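Local coordinates for protein intron-associated endonuclease 1 (Enterobacteria phage T4, PDB 1LN0) that probably cleaves DNA near an intron insertion site as the GIY-YIG nuclease domain of the homing endonuclease I-TevI, promoting intron homing, at residues S3-I8 with V16-A21. The protein carries 1 engineered substitution. Sequence-based numbering, arbitrary orientation.
Sequences SGIYQI and VYVGSA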
loop_
_atom_site.group_PDB
_atom_site.type_symbol
_atom_site.label_atom_id
_atom_site.label_comp_id
_atom_site.label_asym_id
_atom_site.label_seq_id
_atom_site.Cartn_x
_atom_site.Cartn_y
_atom_site.Cartn_z
ATOM N N SER B 3 2.277 -17.861 -2.296
ATOM C CA SER B 3 1.733 -16.910 -3.258
ATOM C C SER B 3 0.423 -17.431 -3.836
ATOM O O SER B 3 0.149 -18.630 -3.788
ATOM C CB SER B 3 2.742 -16.664 -4.381
ATOM O OG SER B 3 3.157 -17.884 -4.973
ATOM N N GLY B 4 -0.389 -16.529 -4.378
ATOM C CA GLY B 4 -1.655 -16.947 -4.952
ATOM C C GLY B 4 -2.823 -16.046 -4.600
ATOM O O GLY B 4 -2.632 -14.902 -4.188
ATOM N N ILE B 5 -4.034 -16.571 -4.761
ATOM C CA ILE B 5 -5.252 -15.822 -4.475
ATOM C C ILE B 5 -5.814 -16.167 -3.101
ATOM O O ILE B 5 -5.814 -17.324 -2.681
ATOM C CB ILE B 5 -6.334 -16.087 -5.560
ATOM C CG1 ILE B 5 -5.972 -15.361 -6.860
ATOM C CG2 ILE B 5 -7.689 -15.589 -5.091
ATOM C CD1 ILE B 5 -4.665 -15.775 -7.481
ATOM N N TYR B 6 -6.307 -15.149 -2.406
ATOM C CA TYR B 6 -6.853 -15.348 -1.074
ATOM C C TYR B 6 -8.167 -14.594 -0.911
ATOM O O TYR B 6 -8.604 -13.872 -1.806
ATOM C CB TYR B 6 -5.844 -14.855 -0.029
ATOM C CG TYR B 6 -5.611 -13.361 -0.091
ATOM C CD1 TYR B 6 -6.520 -12.468 0.479
ATOM C CD2 TYR B 6 -4.520 -12.837 -0.785
ATOM C CE1 TYR B 6 -6.350 -11.087 0.355
ATOM C CE2 TYR B 6 -4.343 -11.459 -0.918
ATOM C CZ TYR B 6 -5.261 -10.590 -0.348
ATOM O OH TYR B 6 -5.106 -9.227 -0.505
ATOM N N GLN B 7 -8.790 -14.765 0.247
ATOM C CA GLN B 7 -10.038 -14.087 0.537
ATOM C C GLN B 7 -10.028 -13.643 1.989
ATOM O O GLN B 7 -9.443 -14.311 2.849
ATOM C CB GLN B 7 -11.238 -15.019 0.322
ATOM C CG GLN B 7 -11.416 -16.077 1.416
ATOM C CD GLN B 7 -12.713 -16.869 1.281
ATOM O OE1 GLN B 7 -13.135 -17.564 2.208
ATOM N NE2 GLN B 7 -13.343 -16.774 0.124
ATOM N N ILE B 8 -10.656 -12.501 2.244
ATOM C CA ILE B 8 -10.810 -11.964 3.587
ATOM C C ILE B 8 -12.321 -12.032 3.708
ATOM O O ILE B 8 -13.042 -11.338 2.997
ATOM C CB ILE B 8 -10.337 -10.502 3.694
ATOM C CG1 ILE B 8 -8.852 -10.407 3.328
ATOM C CG2 ILE B 8 -10.566 -9.992 5.107
ATOM C CD1 ILE B 8 -8.297 -8.990 3.360
ATOM N N VAL B 16 -17.048 -11.595 1.024
ATOM C CA VAL B 16 -15.593 -11.621 0.977
ATOM C C VAL B 16 -14.934 -10.544 0.134
ATOM O O VAL B 16 -15.570 -9.855 -0.663
ATOM C CB VAL B 16 -15.068 -12.981 0.428
ATOM C CG1 VAL B 16 -15.691 -14.154 1.199
ATOM C CG2 VAL B 16 -15.382 -13.090 -1.060
ATOM N N TYR B 17 -13.633 -10.423 0.342
ATOM C CA TYR B 17 -12.776 -9.525 -0.409
ATOM C C TYR B 17 -11.747 -10.486 -0.989
ATOM O O TYR B 17 -11.057 -11.182 -0.240
ATOM C CB TYR B 17 -12.065 -8.520 0.504
ATOM C CG TYR B 17 -11.001 -7.706 -0.208
ATOM C CD1 TYR B 17 -9.702 -8.190 -0.352
ATOM C CD2 TYR B 17 -11.301 -6.456 -0.755
ATOM C CE1 TYR B 17 -8.727 -7.453 -1.020
ATOM C CE2 TYR B 17 -10.334 -5.710 -1.427
ATOM C CZ TYR B 17 -9.048 -6.214 -1.555
ATOM O OH TYR B 17 -8.084 -5.477 -2.204
ATOM N N VAL B 18 -11.660 -10.548 -2.312
ATOM C CA VAL B 18 -10.688 -11.427 -2.946
ATOM C C VAL B 18 -9.450 -10.613 -3.317
ATOM O O VAL B 18 -9.560 -9.500 -3.825
ATOM C CB VAL B 18 -11.265 -12.071 -4.224
ATOM C CG1 VAL B 18 -10.186 -12.873 -4.929
ATOM C CG2 VAL B 18 -12.454 -12.959 -3.870
ATOM N N GLY B 19 -8.275 -11.168 -3.052
ATOM C CA GLY B 19 -7.044 -10.476 -3.389
ATOM C C GLY B 19 -5.966 -11.465 -3.786
ATOM O O GLY B 19 -6.148 -12.680 -3.642
ATOM N N SER B 20 -4.851 -10.948 -4.295
ATOM C CA SER B 20 -3.719 -11.788 -4.695
ATOM C C SER B 20 -2.457 -11.256 -4.022
ATOM O O SER B 20 -2.342 -10.057 -3.778
ATOM C CB SER B 20 -3.542 -11.765 -6.216
ATOM O OG SER B 20 -3.195 -10.471 -6.678
ATOM N N ALA B 21 -1.511 -12.141 -3.718
ATOM C CA ALA B 21 -0.278 -11.717 -3.065
ATOM C C ALA B 21 0.914 -12.633 -3.329
ATOM O O ALA B 21 0.753 -13.799 -3.696
ATOM C CB ALA B 21 -0.509 -11.606 -1.568
HETATM O O HOH W 1 -2.711 -8.719 -1.368
#
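Tyr6 lays its ring across the backbone of Gly19, its antiparallel partner on the neighbouring strand. With CG set between its own backbone N and carbonyl carbon (chi1 65°), the ring swings over the partner strand, and Gly19 CA sits 3.9 Å from the ring centroid in a CH-pi contact, 24° off the normal. Gly19 O lies over the same ring, offset toward the rim, while also accepting a nearly straight bond from Tyr6 N at 2.8 Å. Glycine at this position lets the ring lie close on the backbone, Tyr6 CZ coming to 3.5 Å from Gly19 CA. Tyr6 OH lies 2.6 Å from a water that donates to Ser20 O; the water sits at the ring edge, in its plane, and thus ties the hydroxyl end of Tyr6 to the backbone of the partner strand. Ala21 CB approaches Tyr6 CE2 obliquely at 3.9 Å.

The two strands form the hairpin of the GIY-YIG domain: Gly4-Ile5-Tyr6 is the GIY triplet, and Tyr17-Val18-Gly19 is a variant of the YIG triplet. Strand 4-10 is central, flanked on its other edge by strand 56-63. Hydrogen-bonded pairs Gly4-Ala21, Tyr6-Gly19 and Ile8-Tyr17 each carry two backbone bonds. Gly4 has a positive phi of 137°, a backbone conformation that glycine readily adopts.

Ile8 and Tyr17 run side by side on the Tyr6 face, Ile8 CD1 reaching Tyr17 CD1 at 4.0 Å; Tyr6 OH comes to the edge of the Tyr17 ring. Helix 24-37 covers this face, Trp28 meeting Tyr6 edge-to-face. On the reverse face, beneath helix 68-82, Ile5 CG2 touches Val18 CG1 at 3.7 Å, while the extended Gln7 brings NE2 against Val16 CG1. Ser20 OG turns to Glu75 of that helix for its hydrogen bond.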